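Local coordinates for protein MHC class I antigen (Anolis carolinensis, PDB 7CPO) that probably presents short peptides on the cell surface to T cells, holding them in a groove between two helices above a beta-sheet floor, at residues Lys54-Lys57 and Tyr62-Arg65; Leu132-Ala137 and Lys147-Phe152. All coordinates share one frame; numbering follows the deposited sequence.

Contact 1 of 2, residues Lys54-Lys57 and Tyr62-Arg65; sequences KVEK and YWER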
loop_
_atom_site.group_PDB
_atom_site.type_symbol
_atom_site.label_atom_id
_atom_site.label_comp_id
_atom_site.label_asym_id
_atom_site.label_seq_id
_atom_site.Cartn_x
_atom_site.Cartn_y
_atom_site.Cartn_z
ATOM N N LYS A 54 22.446 6.703 -5.034
ATOM C CA LYS A 54 23.722 6.356 -4.428
ATOM C C LYS A 54 24.204 4.964 -4.845
ATOM O O LYS A 54 25.396 4.655 -4.694
ATOM C CB LYS A 54 23.613 6.434 -2.911
ATOM C CG LYS A 54 23.333 7.816 -2.353
ATOM C CD LYS A 54 23.313 7.719 -0.823
ATOM C CE LYS A 54 22.908 9.026 -0.196
ATOM N NZ LYS A 54 22.690 8.891 1.259
ATOM N N VAL A 55 23.318 4.117 -5.371
ATOM C CA VAL A 55 23.732 2.800 -5.842
ATOM C C VAL A 55 24.646 2.877 -7.058
ATOM O O VAL A 55 25.242 1.872 -7.440
ATOM C CB VAL A 55 22.488 1.938 -6.153
ATOM C CG1 VAL A 55 21.910 2.305 -7.504
ATOM C CG2 VAL A 55 22.830 0.487 -6.102
ATOM N N GLU A 56 24.794 4.058 -7.661
ATOM C CA GLU A 56 25.426 4.139 -8.973
ATOM C C GLU A 56 26.946 4.178 -8.897
ATOM O O GLU A 56 27.615 3.735 -9.843
ATOM C CB GLU A 56 24.906 5.361 -9.727
ATOM C CG GLU A 56 23.490 5.188 -10.233
ATOM C CD GLU A 56 22.790 6.504 -10.494
ATOM O OE1 GLU A 56 23.490 7.529 -10.706
ATOM O OE2 GLU A 56 21.535 6.508 -10.482
ATOM N N LYS A 57 27.507 4.691 -7.794
ATOM C CA LYS A 57 28.959 4.733 -7.668
ATOM C C LYS A 57 29.565 3.338 -7.842
ATOM O O LYS A 57 30.436 3.132 -8.695
ATOM C CB LYS A 57 29.348 5.336 -6.323
ATOM C CG LYS A 57 30.828 5.664 -6.210
ATOM C CD LYS A 57 31.280 5.785 -4.760
ATOM C CE LYS A 57 30.799 4.575 -3.946
ATOM N NZ LYS A 57 31.890 3.860 -3.218
ATOM N N TYR A 62 23.136 -0.734 -12.415
ATOM C CA TYR A 62 21.937 -1.049 -11.641
ATOM C C TYR A 62 20.647 -0.843 -12.435
ATOM O O TYR A 62 19.763 -1.710 -12.440
ATOM C CB TYR A 62 21.938 -0.187 -10.380
ATOM C CG TYR A 62 20.808 -0.433 -9.419
ATOM C CD1 TYR A 62 20.879 -1.454 -8.468
ATOM C CD2 TYR A 62 19.677 0.383 -9.425
ATOM C CE1 TYR A 62 19.842 -1.665 -7.560
ATOM C CE2 TYR A 62 18.635 0.184 -8.515
ATOM C CZ TYR A 62 18.731 -0.836 -7.584
ATOM O OH TYR A 62 17.696 -1.037 -6.703
ATOM N N TRP A 63 20.515 0.303 -13.110
ATOM C CA TRP A 63 19.257 0.625 -13.779
ATOM C C TRP A 63 19.043 -0.233 -15.026
ATOM O O TRP A 63 17.915 -0.673 -15.292
ATOM C CB TRP A 63 19.216 2.121 -14.098
ATOM C CG TRP A 63 19.369 2.928 -12.839
ATOM C CD1 TRP A 63 20.444 3.692 -12.474
ATOM C CD2 TRP A 63 18.443 2.989 -11.741
ATOM N NE1 TRP A 63 20.229 4.251 -11.232
ATOM C CE2 TRP A 63 19.010 3.826 -10.761
ATOM C CE3 TRP A 63 17.177 2.443 -11.509
ATOM C CZ2 TRP A 63 18.358 4.114 -9.563
ATOM C CZ3 TRP A 63 16.535 2.732 -10.330
ATOM C CH2 TRP A 63 17.129 3.557 -9.365
ATOM N N GLU A 64 20.105 -0.507 -15.791
ATOM C CA GLU A 64 19.946 -1.376 -16.951
ATOM C C GLU A 64 19.617 -2.803 -16.528
ATOM O O GLU A 64 18.706 -3.428 -17.089
ATOM C CB GLU A 64 21.203 -1.363 -17.831
ATOM C CG GLU A 64 21.495 -0.036 -18.477
ATOM C CD GLU A 64 20.343 0.514 -19.317
ATOM O OE1 GLU A 64 19.720 -0.247 -20.107
ATOM O OE2 GLU A 64 20.072 1.731 -19.175
ATOM N N ARG A 65 20.362 -3.345 -15.553
ATOM C CA ARG A 65 20.124 -4.726 -15.126
ATOM C C ARG A 65 18.695 -4.909 -14.621
ATOM O O ARG A 65 17.977 -5.805 -15.079
ATOM C CB ARG A 65 21.138 -5.140 -14.056
ATOM C CG ARG A 65 21.202 -6.654 -13.798
ATOM C CD ARG A 65 22.511 -7.023 -13.106
ATOM N NE ARG A 65 22.619 -6.203 -11.929
ATOM C CZ ARG A 65 23.606 -5.362 -11.676
ATOM N NH1 ARG A 65 24.631 -5.275 -12.496
ATOM N NH2 ARG A 65 23.563 -4.625 -10.578
#
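Val-55 lays both of its methyl groups against the ring of Tyr-62. CG1 sits over one face, 3.8 Å from the ring centroid, a CH-pi contact displaced toward the rim on the CG and CD2 side. CG2 lies over the CD1 side of the same face, 3.6 Å from Tyr-62 CD1, and the two side chains meet at about a right angle. Tyr-62 can offer that ring because its CG stands anti to the backbone N (chi1 -177°), beside the carbonyl carbon.

One residue further on, Glu-56 and Trp-63 make the polar half of the contact. The glutamate chain runs out extended beyond CG, and its OE2 accepts the indole N-H, with NE1 to OE2 at 2.7 Å and an N-H...O angle of 150°. The indole comes to OE2 from the anti side of the carboxylate, somewhat out of the carboxylate plane, and the two flat groups are turned 75° apart. Within the helix, the Tyr-62 edge, at CD2, points onto the face of the Trp-63 ring.

Outside the pair, Val-55 packs on Trp-169 and Tyr-176 of helix 152-176, while the Tyr-62 hydroxyl is hydrogen-bonded to those of Tyr-173 and Tyr-45. Trp-63 leans on Ile-52 and Val-36. The contact packs the loop that precedes helix 62-87 against that helix's first turn; this is the alpha-1 helix of the MHC class I fold, at one end of the peptide-binding groove, where Arg-65 bonds a polar side chain of the bound peptide.

Contact 2 of 2, residues Leu132-Ala137 and Lys147-Phe152; sequences LTWMAA and KWDADF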
loop_
_atom_site.group_PDB
_atom_site.type_symbol
_atom_site.label_atom_id
_atom_site.label_comp_id
_atom_site.label_asym_id
_atom_site.label_seq_id
_atom_site.Cartn_x
_atom_site.Cartn_y
_atom_site.Cartn_z
ATOM N N LEU A 132 12.513 -26.215 0.592
ATOM C CA LEU A 132 12.801 -26.074 -0.834
ATOM C C LEU A 132 11.791 -26.830 -1.694
ATOM O O LEU A 132 12.149 -27.537 -2.639
ATOM C CB LEU A 132 14.224 -26.514 -1.153
ATOM C CG LEU A 132 15.294 -25.455 -0.894
ATOM C CD1 LEU A 132 16.637 -25.957 -1.352
ATOM C CD2 LEU A 132 14.951 -24.132 -1.564
ATOM N N THR A 133 10.509 -26.674 -1.363
ATOM C CA THR A 133 9.413 -27.209 -2.163
ATOM C C THR A 133 8.376 -26.113 -2.363
ATOM O O THR A 133 8.411 -25.068 -1.703
ATOM C CB THR A 133 8.751 -28.429 -1.502
ATOM O OG1 THR A 133 8.210 -28.051 -0.234
ATOM C CG2 THR A 133 9.758 -29.562 -1.302
ATOM N N TRP A 134 7.420 -26.362 -3.254
ATOM C CA TRP A 134 6.394 -25.378 -3.576
ATOM C C TRP A 134 5.035 -25.819 -3.041
ATOM O O TRP A 134 4.686 -27.001 -3.109
ATOM C CB TRP A 134 6.326 -25.146 -5.094
ATOM C CG TRP A 134 7.606 -24.525 -5.673
ATOM C CD1 TRP A 134 8.745 -25.185 -6.037
ATOM C CD2 TRP A 134 7.853 -23.131 -5.925
ATOM N NE1 TRP A 134 9.687 -24.294 -6.507
ATOM C CE2 TRP A 134 9.163 -23.026 -6.456
ATOM C CE3 TRP A 134 7.091 -21.958 -5.760
ATOM C CZ2 TRP A 134 9.733 -21.794 -6.821
ATOM C CZ3 TRP A 134 7.655 -20.739 -6.124
ATOM C CH2 TRP A 134 8.966 -20.670 -6.646
ATOM N N MET A 135 4.273 -24.863 -2.503
ATOM C CA MET A 135 2.903 -25.089 -2.054
ATOM C C MET A 135 1.923 -24.634 -3.132
ATOM O O MET A 135 1.727 -23.432 -3.335
ATOM C CB MET A 135 2.613 -24.343 -0.754
ATOM C CG MET A 135 3.651 -24.504 0.304
ATOM S SD MET A 135 3.351 -23.332 1.629
ATOM C CE MET A 135 1.542 -23.340 1.692
ATOM N N ALA A 136 1.275 -25.596 -3.777
ATOM C CA ALA A 136 0.206 -25.325 -4.726
ATOM C C ALA A 136 -1.109 -25.148 -3.988
ATOM O O ALA A 136 -1.415 -25.892 -3.054
ATOM C CB ALA A 136 0.079 -26.475 -5.728
ATOM N N ALA A 137 -1.899 -24.171 -4.416
ATOM C CA ALA A 137 -3.142 -23.894 -3.709
ATOM C C ALA A 137 -4.291 -24.784 -4.168
ATOM O O ALA A 137 -5.262 -24.942 -3.424
ATOM C CB ALA A 137 -3.524 -22.412 -3.861
ATOM N N LYS A 147 7.111 -29.058 -12.274
ATOM C CA LYS A 147 8.270 -28.513 -12.916
ATOM C C LYS A 147 9.157 -27.861 -11.874
ATOM O O LYS A 147 10.355 -28.157 -11.797
ATOM C CB LYS A 147 7.746 -27.573 -13.989
ATOM C CG LYS A 147 6.496 -28.209 -14.644
ATOM C CD LYS A 147 6.233 -27.636 -15.995
ATOM C CE LYS A 147 5.411 -26.370 -15.891
ATOM N NZ LYS A 147 5.239 -25.771 -17.258
ATOM N N TRP A 148 8.546 -27.121 -10.950
ATOM C CA TRP A 148 9.337 -26.289 -10.056
ATOM C C TRP A 148 9.926 -27.088 -8.897
ATOM O O TRP A 148 11.077 -26.848 -8.518
ATOM C CB TRP A 148 8.497 -25.120 -9.562
ATOM C CG TRP A 148 8.188 -24.149 -10.639
ATOM C CD1 TRP A 148 8.451 -24.290 -11.979
ATOM C CD2 TRP A 148 7.581 -22.864 -10.480
ATOM N NE1 TRP A 148 8.025 -23.174 -12.663
ATOM C CE2 TRP A 148 7.491 -22.282 -11.767
ATOM C CE3 TRP A 148 7.100 -22.146 -9.377
ATOM C CZ2 TRP A 148 6.945 -21.016 -11.975
ATOM C CZ3 TRP A 148 6.555 -20.880 -9.587
ATOM C CH2 TRP A 148 6.479 -20.333 -10.875
ATOM N N ASP A 149 9.179 -28.046 -8.336
ATOM C CA ASP A 149 9.766 -28.913 -7.313
ATOM C C ASP A 149 11.018 -29.596 -7.829
ATOM O O ASP A 149 11.990 -29.762 -7.086
ATOM C CB ASP A 149 8.775 -29.981 -6.855
ATOM C CG ASP A 149 7.898 -29.528 -5.689
ATOM O OD1 ASP A 149 8.078 -28.379 -5.202
ATOM O OD2 ASP A 149 6.998 -30.319 -5.285
ATOM N N ALA A 150 11.033 -29.965 -9.103
ATOM C CA ALA A 150 12.160 -30.700 -9.661
ATOM C C ALA A 150 13.329 -29.823 -10.095
ATOM O O ALA A 150 14.373 -30.373 -10.460
ATOM C CB ALA A 150 11.690 -31.535 -10.851
ATOM N N ASP A 151 13.192 -28.495 -10.075
ATOM C CA ASP A 151 14.267 -27.602 -10.526
ATOM C C ASP A 151 15.129 -27.183 -9.332
ATOM O O ASP A 151 15.128 -26.028 -8.899
ATOM C CB ASP A 151 13.684 -26.391 -11.247
ATOM C CG ASP A 151 14.708 -25.661 -12.081
ATOM O OD1 ASP A 151 15.932 -25.909 -11.880
ATOM O OD2 ASP A 151 14.297 -24.840 -12.937
ATOM N N PHE A 152 15.894 -28.162 -8.828
ATOM C CA PHE A 152 16.634 -28.001 -7.580
ATOM C C PHE A 152 17.535 -26.777 -7.620
ATOM O O PHE A 152 17.589 -26.006 -6.650
ATOM C CB PHE A 152 17.461 -29.265 -7.288
ATOM C CG PHE A 152 16.628 -30.510 -7.176
ATOM C CD1 PHE A 152 15.343 -30.449 -6.627
ATOM C CD2 PHE A 152 17.099 -31.735 -7.641
ATOM C CE1 PHE A 152 14.546 -31.590 -6.536
ATOM C CE2 PHE A 152 16.308 -32.876 -7.545
ATOM C CZ PHE A 152 15.029 -32.803 -7.002
#
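Trp-134 and Trp-148 meet edge to face: the six-membered ring of Trp-148 turns its edge, through CE3 and CZ3, toward the face of the Trp-134 indole. Centroids of the six-membered rings are 4.6 Å apart and the planes stand at 61°. The same face takes the Trp-148 CB, 3.6 Å from the centroid of the five-membered ring in a CH-pi contact, so a single tryptophan spans the whole indole. Beside it, Asp-149 OD1 accepts the backbone N-H of Trp-134 (N to OD1 2.9 Å, angle 148°), which comes at OD1 almost in line with the CG-OD1 bond. Trp-134 CG lies opposite its carbonyl carbon and beside the backbone N (chi1 -64°), which brings the indole edge to that same oxygen, with CD1 3.4 Å from OD1.

In the next shell, Lys-145 pairs with Asp-149 OD2 and bonds the Trp-134 carbonyl, while Asn-155 accepts from Trp-134 NE1 and donates to the Trp-148 carbonyl. Trp-148 NE1 donates to the backbone of the bound peptide, and Lys-147 NZ makes a salt bridge with that backbone, a pairing consistent with the class I groove end that holds the peptide C-terminus.

With Lys-145 on OD2 and a main-chain N-H on OD1, Asp-149 is probably ionised, and the Trp-134 face backs an indole whose N-H is committed to the peptide.

In the fold
Both contacts belong to the alpha-1/alpha-2 peptide-binding unit of the chain, and contact 1 is complete before contact 2 begins. Their centres are 32 Å apart and their nearest atoms about 19 Å, with no touch between them. Contact 1 joins the loop after strand 44-47, an outermost strand of the eight-stranded antiparallel sheet, to the start of helix 62-87. Contact 2 joins strand 133-136, the other outermost strand, to the end of helix 141-149 and the turn into helix 152-176. Helix 152-176 touches both. The two contacts therefore sit by opposite edges of the sheet, one beside each helical wall of the groove, and residues of each meet the bound peptide.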